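Local coordinates for protein probable L,D-transpeptidase 3 (Mycobacterium tuberculosis, PDB 6D4K) that is a probable L,D-transpeptidase of cell-wall biogenesis that may anchor proteins to peptidoglycan and is covalently acylated by the beta-lactam faropenem, at residues H43-T48 with V86-D91; P115-V120 with F128-D133; T175-E180 with A207-S212. All coordinates share one frame; numbering follows the deposited sequence. Where two conformers were deposited one is given.

The three contacts follow one another along the chain, each closing before the next opens. Interaction 1 lies in the bacterial Ig-type region and joins the two middle strands of a four-stranded antiparallel sheet. Interactions 2 and 3 both belong to the mixed sheet of the L,D-transpeptidase catalytic region, where strand 256-260 stands between them, pairing with 117-122 on one side and with 172-180 on the other. Their centres are about 15 Å apart. Interaction 1 is centred about 21 Å from interaction 2 and 16 Å from interaction 3, yet its nearest atoms come within about 4 Å of the latter, so the Ig-type region lies close beside the catalytic one.

Interaction 1. Residues H43-T48 with V86-D91; sequences HPVVVT and VQWVPD
Val45 and Val47 pair with Trp88 and Val86 across neighbouring antiparallel strands of an Ig-type beta domain, the two central strands of its four-stranded sheet. Backbone bonds form two complete rings. Val45 N gives its hydrogen to Trp88 O (2.9 Å) and Val45 O receives one from Trp88 N (2.7 Å); two residues further on, Val47 N reaches Val86 O at 2.8 Å and Val86 N returns a bond to Val47 O. Between these rings Val46 faces Gln87 as a non-hydrogen-bonded pair, and there Val45 O also meets the CA-H of Gln87.

Apolar contacts gather on the face that carries Val45, Val47, Val86 and Trp88. Val45 and Trp88 run side by side in the same direction, CG2 of the valine 3.9 Å from CE3 of the indole. Val86 turns CG1 between its own N and carbonyl carbon (chi1 69°), which brings that methyl to CB of Val47. Val45 and Val47 also touch Val104 of strand 99-104, so this face packs against the second sheet, and Phe78 meets the Trp88 ring edge-to-face.

On the other face, the extended Gln87 chain places OE1 beside Pro44. Its CB lies 4.1 Å from CG2 of Val46, while its amide NE2 is bonded to Glu79 on the adjoining strand. Beyond the last bridge, Pro44 and Pro90 carry the contact on without further cross-strand bonds, Pro90 CD resting against Pro44 CA. The His43 ring turns back on its own chain, ND1 bonding in the ring plane to a lone pair of Pro44 O at 2.7 Å, while the pyrrolidine of Pro44 sets CG 3.5 Å from Gln87 OE1.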
loop_
_atom_site.group_PDB
_atom_site.type_symbol
_atom_site.label_atom_id
_atom_site.label_comp_id
_atom_site.label_asym_id
_atom_site.label_seq_id
_atom_site.Cartn_x
_atom_site.Cartn_y
_atom_site.Cartn_z
ATOM N N HIS A 43 7.473 -5.091 2.604
ATOM C CA HIS A 43 6.911 -5.090 3.951
ATOM C C HIS A 43 7.918 -4.512 4.945
ATOM O O HIS A 43 9.071 -4.956 4.977
ATOM C CB HIS A 43 6.496 -6.496 4.387
ATOM C CG HIS A 43 5.520 -6.511 5.539
ATOM N ND1 HIS A 43 5.855 -6.079 6.804
ATOM C CD2 HIS A 43 4.221 -6.906 5.611
ATOM C CE1 HIS A 43 4.806 -6.200 7.602
ATOM N NE2 HIS A 43 3.805 -6.708 6.905
ATOM N N PRO A 44 7.529 -3.547 5.774
ATOM C CA PRO A 44 8.458 -3.022 6.778
ATOM C C PRO A 44 8.662 -4.003 7.923
ATOM O O PRO A 44 7.921 -4.971 8.113
ATOM C CB PRO A 44 7.757 -1.749 7.262
ATOM C CG PRO A 44 6.288 -2.034 7.057
ATOM C CD PRO A 44 6.250 -2.813 5.749
ATOM N N VAL A 45 9.691 -3.733 8.711
ATOM C CA VAL A 45 9.914 -4.442 9.962
ATOM C C VAL A 45 9.348 -3.570 11.078
ATOM O O VAL A 45 9.828 -2.454 11.311
ATOM C CB VAL A 45 11.395 -4.771 10.172
ATOM C CG1 VAL A 45 11.564 -5.487 11.502
ATOM C CG2 VAL A 45 11.912 -5.626 9.003
ATOM N N VAL A 46 8.317 -4.055 11.752
ATOM C CA VAL A 46 7.562 -3.252 12.712
ATOM C C VAL A 46 7.849 -3.782 14.113
ATOM O O VAL A 46 7.566 -4.949 14.415
ATOM C CB VAL A 46 6.056 -3.256 12.407
ATOM C CG1 VAL A 46 5.319 -2.263 13.320
ATOM C CG2 VAL A 46 5.813 -2.931 10.937
ATOM N N VAL A 47 8.403 -2.926 14.962
ATOM C CA VAL A 47 8.871 -3.309 16.283
ATOM C C VAL A 47 7.941 -2.665 17.313
ATOM O O VAL A 47 7.814 -1.438 17.361
ATOM C CB VAL A 47 10.328 -2.871 16.509
ATOM C CG1 VAL A 47 10.777 -3.315 17.897
ATOM C CG2 VAL A 47 11.262 -3.425 15.400
ATOM N N THR A 48 7.282 -3.490 18.126
ATOM C CA THR A 48 6.366 -3.015 19.160
ATOM C C THR A 48 7.035 -3.193 20.513
ATOM O O THR A 48 7.464 -4.302 20.858
ATOM C CB THR A 48 5.048 -3.790 19.113
ATOM O OG1 THR A 48 4.405 -3.535 17.860
ATOM C CG2 THR A 48 4.129 -3.351 20.268
ATOM N N VAL A 86 7.951 1.402 16.462
ATOM C CA VAL A 86 8.833 1.948 15.436
ATOM C C VAL A 86 8.868 0.965 14.273
ATOM O O VAL A 86 8.955 -0.250 14.472
ATOM C CB VAL A 86 10.255 2.306 15.949
ATOM C CG1 VAL A 86 11.072 1.061 16.321
ATOM C CG2 VAL A 86 11.005 3.186 14.938
ATOM N N GLN A 87 8.769 1.479 13.059
ATOM C CA GLN A 87 8.892 0.618 11.898
ATOM C C GLN A 87 10.163 0.950 11.140
ATOM O O GLN A 87 10.595 2.107 11.099
ATOM C CB GLN A 87 7.684 0.695 10.967
ATOM C CG GLN A 87 7.579 1.897 10.083
ATOM C CD GLN A 87 6.428 1.764 9.130
ATOM O OE1 GLN A 87 5.725 0.753 9.141
ATOM N NE2 GLN A 87 6.201 2.788 8.321
ATOM N N TRP A 88 10.760 -0.077 10.564
ATOM C CA TRP A 88 11.984 0.058 9.787
ATOM C C TRP A 88 11.587 -0.189 8.341
ATOM O O TRP A 88 11.140 -1.286 7.991
ATOM C CB TRP A 88 12.990 -0.958 10.301
ATOM C CG TRP A 88 14.350 -0.901 9.699
ATOM C CD1 TRP A 88 15.407 -0.122 10.104
ATOM C CD2 TRP A 88 14.839 -1.711 8.628
ATOM N NE1 TRP A 88 16.522 -0.397 9.332
ATOM C CE2 TRP A 88 16.190 -1.359 8.413
ATOM C CE3 TRP A 88 14.257 -2.684 7.809
ATOM C CZ2 TRP A 88 16.967 -1.975 7.437
ATOM C CZ3 TRP A 88 15.030 -3.280 6.830
ATOM C CH2 TRP A 88 16.375 -2.920 6.652
ATOM N N VAL A 89 11.713 0.843 7.519
ATOM C CA VAL A 89 11.263 0.826 6.131
ATOM C C VAL A 89 12.464 0.485 5.262
ATOM O O VAL A 89 13.423 1.274 5.214
ATOM C CB VAL A 89 10.681 2.195 5.745
ATOM C CG1 VAL A 89 10.291 2.228 4.270
ATOM C CG2 VAL A 89 9.504 2.543 6.670
ATOM N N PRO A 90 12.470 -0.651 4.560
ATOM C CA PRO A 90 13.617 -0.976 3.701
ATOM C C PRO A 90 13.755 0.020 2.564
ATOM O O PRO A 90 12.765 0.473 1.987
ATOM C CB PRO A 90 13.293 -2.379 3.180
ATOM C CG PRO A 90 11.789 -2.484 3.277
ATOM C CD PRO A 90 11.411 -1.675 4.502
ATOM N N ASP A 91 15.005 0.335 2.221
ATOM C CA ASP A 91 15.248 1.276 1.139
ATOM C C ASP A 91 14.991 0.661 -0.234
ATOM O O ASP A 91 14.842 1.398 -1.221
ATOM C CB ASP A 91 16.708 1.707 1.174
ATOM C CG ASP A 91 17.043 2.635 2.325
ATOM O OD1 ASP A 91 16.157 3.352 2.835
ATOM O OD2 ASP A 91 18.247 2.687 2.679
#

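Interaction 2. Residues P115-V120 with F128-D133; sequences PAVVGV and FTVSID
Phe128 lays the end of its ring into the hollow at Gly119, where no side chain stands: CZ comes to 3.6 Å from Gly119 CA, and CE1 rests near the glycine carbonyl carbon. A chi1 of -172° swings the ring alongside the Gly119-Val120 backbone, with CD1 3.8 Å from Val120 O. Further along the same face the bumps are smaller. Val117 puts CG1 beside CG1 of Val130 and CG2 beside CG1 of Ile132, and the CG2 methyl of Ile132 meets the flank of Pro115 at CB.

These are the two strands of an antiparallel beta hairpin in the L,D-transpeptidase catalytic domain. Val118 exchanges a pair of backbone bonds with Ser131, and Val120 does so with Thr129. The face bearing Val117, Val130 and Phe128 is covered by helix 241-250, whose Tyr247 meets the Phe128 ring edge-to-face and whose Trp246 touches Val130 and Ile132.

On the reverse face stand Val118, Val120, Thr129 and Ser131. Ser131 OG sits 3.7 Å from Val118 CB, and a water next to it donates to Ala116 O (2.9 Å) and is hydrogen-bonded to OG. A second water donates to Val120 O and is hydrogen-bonded to OG1 of Thr129, the residue paired with Val120.

At the far end Asp133 sets its carboxylate against the Pro115-Ala116 backbone. Its N bonds to Ala116 O, and its OD1 takes the Ala116 N-H at 2.9 Å in a nearly straight bond that arrives from above the carboxylate plane, 45° out of it. OD2 stands 3.6 Å from Pro115 CB and is bonded in turn to His97.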
loop_
_atom_site.group_PDB
_atom_site.type_symbol
_atom_site.label_atom_id
_atom_site.label_comp_id
_atom_site.label_asym_id
_atom_site.label_seq_id
_atom_site.Cartn_x
_atom_site.Cartn_y
_atom_site.Cartn_z
ATOM N N PRO A 115 5.324 -13.271 -4.554
ATOM C CA PRO A 115 5.742 -12.575 -5.777
ATOM C C PRO A 115 5.836 -11.073 -5.539
ATOM O O PRO A 115 5.183 -10.512 -4.651
ATOM C CB PRO A 115 4.621 -12.904 -6.769
ATOM C CG PRO A 115 3.419 -13.142 -5.896
ATOM C CD PRO A 115 3.939 -13.777 -4.638
ATOM N N ALA A 116 6.643 -10.412 -6.369
ATOM C CA ALA A 116 6.720 -8.954 -6.337
ATOM C C ALA A 116 5.551 -8.415 -7.142
ATOM O O ALA A 116 5.569 -8.425 -8.367
ATOM C CB ALA A 116 8.054 -8.467 -6.891
ATOM N N VAL A 117 4.513 -7.961 -6.459
ATOM C CA VAL A 117 3.335 -7.435 -7.138
ATOM C C VAL A 117 3.397 -5.930 -6.939
ATOM O O VAL A 117 3.146 -5.427 -5.834
ATOM C CB VAL A 117 2.030 -8.041 -6.607
ATOM C CG1 VAL A 117 0.826 -7.454 -7.342
ATOM C CG2 VAL A 117 2.080 -9.570 -6.701
ATOM N N VAL A 118 3.787 -5.220 -7.994
ATOM C CA VAL A 118 4.086 -3.797 -7.936
ATOM C C VAL A 118 3.034 -3.054 -8.739
ATOM O O VAL A 118 2.765 -3.411 -9.893
ATOM C CB VAL A 118 5.485 -3.498 -8.507
ATOM C CG1 VAL A 118 5.787 -2.012 -8.443
ATOM C CG2 VAL A 118 6.568 -4.319 -7.804
ATOM N N GLY A 119 2.466 -2.010 -8.145
ATOM C CA GLY A 119 1.526 -1.162 -8.846
ATOM C C GLY A 119 2.050 0.252 -8.964
ATOM O O GLY A 119 2.493 0.832 -7.969
ATOM N N VAL A 120 2.031 0.816 -10.170
ATOM C CA VAL A 120 2.535 2.166 -10.416
ATOM C C VAL A 120 1.396 3.016 -10.956
ATOM O O VAL A 120 0.860 2.732 -12.034
ATOM C CB VAL A 120 3.732 2.168 -11.379
ATOM C CG1 VAL A 120 4.223 3.595 -11.604
ATOM C CG2 VAL A 120 4.853 1.299 -10.837
ATOM N N PHE A 128 -2.836 2.829 -13.992
ATOM C CA PHE A 128 -2.262 2.051 -12.905
ATOM C C PHE A 128 -1.698 0.801 -13.554
ATOM O O PHE A 128 -2.449 0.014 -14.133
ATOM C CB PHE A 128 -3.339 1.701 -11.874
ATOM C CG PHE A 128 -2.816 1.060 -10.617
ATOM C CD1 PHE A 128 -2.010 1.772 -9.747
ATOM C CD2 PHE A 128 -3.177 -0.236 -10.279
ATOM C CE1 PHE A 128 -1.547 1.203 -8.583
ATOM C CE2 PHE A 128 -2.721 -0.814 -9.105
ATOM C CZ PHE A 128 -1.900 -0.093 -8.258
ATOM N N THR A 129 -0.381 0.634 -13.487
ATOM C CA THR A 129 0.308 -0.451 -14.171
ATOM C C THR A 129 0.727 -1.490 -13.145
ATOM O O THR A 129 1.459 -1.174 -12.203
ATOM C CB THR A 129 1.532 0.077 -14.916
ATOM O OG1 THR A 129 1.134 1.118 -15.821
ATOM C CG2 THR A 129 2.216 -1.053 -15.687
ATOM N N VAL A 130 0.279 -2.729 -13.333
ATOM C CA VAL A 130 0.579 -3.809 -12.402
ATOM C C VAL A 130 1.574 -4.752 -13.055
ATOM O O VAL A 130 1.392 -5.168 -14.204
ATOM C CB VAL A 130 -0.692 -4.563 -11.967
ATOM C CG1 VAL A 130 -0.339 -5.689 -11.005
ATOM C CG2 VAL A 130 -1.686 -3.614 -11.343
ATOM N N SER A 131 2.607 -5.116 -12.312
ATOM C CA SER A 131 3.535 -6.140 -12.748
ATOM C C SER A 131 3.675 -7.196 -11.662
ATOM O O SER A 131 3.557 -6.910 -10.463
ATOM C CB SER A 131 4.909 -5.560 -13.092
ATOM O OG SER A 131 5.468 -4.906 -11.975
ATOM N N ILE A 132 3.927 -8.422 -12.102
ATOM C CA ILE A 132 4.142 -9.556 -11.223
ATOM C C ILE A 132 5.530 -10.098 -11.553
ATOM O O ILE A 132 5.778 -10.559 -12.678
ATOM C CB ILE A 132 3.049 -10.627 -11.389
ATOM C CG1 ILE A 132 1.670 -10.017 -11.101
ATOM C CG2 ILE A 132 3.302 -11.799 -10.459
ATOM C CD1 ILE A 132 0.518 -10.983 -11.250
ATOM N N ASP A 133 6.452 -9.985 -10.594
ATOM C CA ASP A 133 7.847 -10.367 -10.800
ATOM C C ASP A 133 8.424 -9.717 -12.055
ATOM O O ASP A 133 9.139 -10.349 -12.839
ATOM C CB ASP A 133 8.016 -11.886 -10.796
ATOM C CG ASP A 133 7.605 -12.509 -9.466
ATOM O OD1 ASP A 133 8.012 -11.988 -8.408
ATOM O OD2 ASP A 133 6.866 -13.516 -9.484
HETATM O O HOH W 1 6.704 -6.700 -10.351
HETATM O O HOH W 2 0.939 3.506 -14.748
#

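Interaction 3. Residues T175-E180 with A207-S212; sequences TVLSKE and AVRITS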
loop_
_atom_site.group_PDB
_atom_site.type_symbol
_atom_site.label_atom_id
_atom_site.label_comp_id
_atom_site.label_asym_id
_atom_site.label_seq_id
_atom_site.Cartn_x
_atom_site.Cartn_y
_atom_site.Cartn_z
ATOM N N THR A 175 3.220 1.295 0.631
ATOM C CA THR A 175 3.076 -0.148 0.692
ATOM C C THR A 175 1.639 -0.474 1.058
ATOM O O THR A 175 0.946 0.311 1.714
ATOM C CB THR A 175 4.045 -0.815 1.688
ATOM O OG1 THR A 175 3.678 -0.466 3.025
ATOM C CG2 THR A 175 5.505 -0.398 1.419
ATOM N N VAL A 176 1.187 -1.645 0.626
ATOM C CA VAL A 176 -0.156 -2.091 0.984
ATOM C C VAL A 176 -0.218 -2.380 2.478
ATOM O O VAL A 176 0.506 -3.241 2.992
ATOM C CB VAL A 176 -0.565 -3.321 0.169
ATOM C CG1 VAL A 176 -1.915 -3.870 0.667
ATOM C CG2 VAL A 176 -0.624 -2.982 -1.309
ATOM N N LEU A 177 -1.085 -1.652 3.184
ATOM C CA LEU A 177 -1.270 -1.810 4.623
ATOM C C LEU A 177 -2.368 -2.801 4.975
ATOM O O LEU A 177 -2.291 -3.445 6.023
ATOM C CB LEU A 177 -1.615 -0.470 5.272
ATOM C CG LEU A 177 -0.583 0.642 5.087
ATOM C CD1 LEU A 177 -1.069 1.946 5.695
ATOM C CD2 LEU A 177 0.769 0.250 5.673
ATOM N N SER A 178 -3.402 -2.909 4.144
ATOM C CA SER A 178 -4.500 -3.826 4.408
ATOM C C SER A 178 -5.309 -3.993 3.131
ATOM O O SER A 178 -5.184 -3.201 2.187
ATOM C CB SER A 178 -5.398 -3.311 5.542
ATOM O OG SER A 178 -6.097 -2.134 5.165
ATOM N N LYS A 179 -6.142 -5.035 3.127
ATOM C CA LYS A 179 -7.067 -5.379 2.050
ATOM C C LYS A 179 -8.408 -5.669 2.706
ATOM O O LYS A 179 -8.468 -6.440 3.669
ATOM C CB LYS A 179 -6.615 -6.655 1.280
ATOM C CG LYS A 179 -5.563 -6.467 0.202
ATOM C CD LYS A 179 -4.877 -7.782 -0.104
ATOM C CE LYS A 179 -5.830 -8.887 -0.543
ATOM N NZ LYS A 179 -5.077 -9.883 -1.357
ATOM N N GLU A 180 -9.479 -5.099 2.161
ATOM C CA GLU A 180 -10.799 -5.288 2.744
ATOM C C GLU A 180 -11.864 -5.259 1.659
ATOM O O GLU A 180 -11.698 -4.618 0.625
ATOM C CB GLU A 180 -11.093 -4.197 3.779
ATOM C CG GLU A 180 -11.479 -4.755 5.123
ATOM C CD GLU A 180 -11.982 -3.702 6.073
ATOM O OE1 GLU A 180 -12.990 -3.972 6.762
ATOM O OE2 GLU A 180 -11.373 -2.609 6.132
ATOM N N ALA A 207 -10.904 -2.890 -1.644
ATOM C CA ALA A 207 -10.213 -1.740 -1.071
ATOM C C ALA A 207 -8.829 -2.155 -0.598
ATOM O O ALA A 207 -8.704 -2.957 0.334
ATOM C CB ALA A 207 -11.016 -1.139 0.082
ATOM N N VAL A 208 -7.799 -1.587 -1.229
ATOM C CA VAL A 208 -6.400 -1.843 -0.900
ATOM C C VAL A 208 -5.875 -0.566 -0.251
ATOM O O VAL A 208 -5.681 0.445 -0.932
ATOM C CB VAL A 208 -5.589 -2.202 -2.157
ATOM C CG1 VAL A 208 -4.151 -2.507 -1.797
ATOM C CG2 VAL A 208 -6.230 -3.371 -2.904
ATOM N N ARG A 209 -5.678 -0.587 1.071
ATOM C CA ARG A 209 -5.265 0.615 1.789
ATOM C C ARG A 209 -3.754 0.795 1.657
ATOM O O ARG A 209 -2.986 -0.149 1.870
ATOM C CB ARG A 209 -5.618 0.493 3.267
ATOM C CG ARG A 209 -5.204 1.711 4.068
ATOM C CD ARG A 209 -5.222 1.439 5.566
ATOM N NE ARG A 209 -6.567 1.190 6.060
ATOM C CZ ARG A 209 -7.328 2.107 6.649
ATOM N NH1 ARG A 209 -6.878 3.344 6.816
ATOM N NH2 ARG A 209 -8.543 1.787 7.070
ATOM N N ILE A 210 -3.321 2.007 1.315
ATOM C CA ILE A 210 -1.900 2.288 1.137
ATOM C C ILE A 210 -1.371 3.391 2.045
ATOM O O ILE A 210 -0.153 3.612 2.076
ATOM C CB ILE A 210 -1.514 2.553 -0.338
ATOM C CG1 ILE A 210 -2.232 3.791 -0.880
ATOM C CG2 ILE A 210 -1.807 1.339 -1.198
ATOM C CD1 ILE A 210 -1.818 4.166 -2.296
ATOM N N THR A 211 -2.224 4.099 2.783
ATOM C CA THR A 211 -1.736 5.001 3.815
ATOM C C THR A 211 -2.620 4.890 5.045
ATOM O O THR A 211 -3.796 4.533 4.953
ATOM C CB THR A 211 -1.684 6.479 3.382
ATOM O OG1 THR A 211 -3.010 7.020 3.314
ATOM C CG2 THR A 211 -0.957 6.668 2.040
ATOM N N SER A 212 -2.033 5.201 6.203
ATOM C CA SER A 212 -2.796 5.170 7.445
ATOM C C SER A 212 -3.908 6.214 7.451
ATOM O O SER A 212 -4.940 6.009 8.098
ATOM C CB SER A 212 -1.866 5.365 8.644
ATOM O OG SER A 212 -0.922 6.396 8.402
HETATM O O HOH W 3 2.304 3.180 2.764
HETATM O O HOH W 4 -8.084 -1.957 3.288
#
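Thr175 O approaches the CA-H of Ile210, and a water bridges the two segments, accepting from Thr175 N and donating to Ile210 O at 2.6 Å. Val176 next turns both methyls onto one atom: CG1 and CG2 each lie 3.6 Å from CG1 of Val208, whose side chain slants across them. Leu177 is an extra residue between the Val176-Ile210 and Ser178-Arg209 positions, a bulge-like break in strand 172-180; its N still bonds to Arg209 O (2.8 Å), while its CD1 reaches along segment 207-212 to 3.4 Å from Ser212 N.

From Ser178 on, the two are antiparallel beta strands of the L,D-transpeptidase catalytic domain. Ser178 O accepts the Arg209 N-H. In the conformer given, the Ser178 hydroxyl lies at the guanidinium edge, near its plane, with a weak bond from Arg209 NE to OG at 3.5 Å; a water link from OG to Ala207 O likewise belongs to this conformer. Lys179 leads its amine away, to the carbonyls of Tyr248 and Val251, and makes a cation-pi contact with Tyr248. Glu180 closes the ladder by exchanging two backbone bonds with Ala207.

Helix 241-250 covers Val176 and Val208 through Tyr247, strand 256-260 packs on Val176 and Ile210 through Val257, and segment 207-212 is flanked by strand 216-219, which carries the predicted catalytic His218.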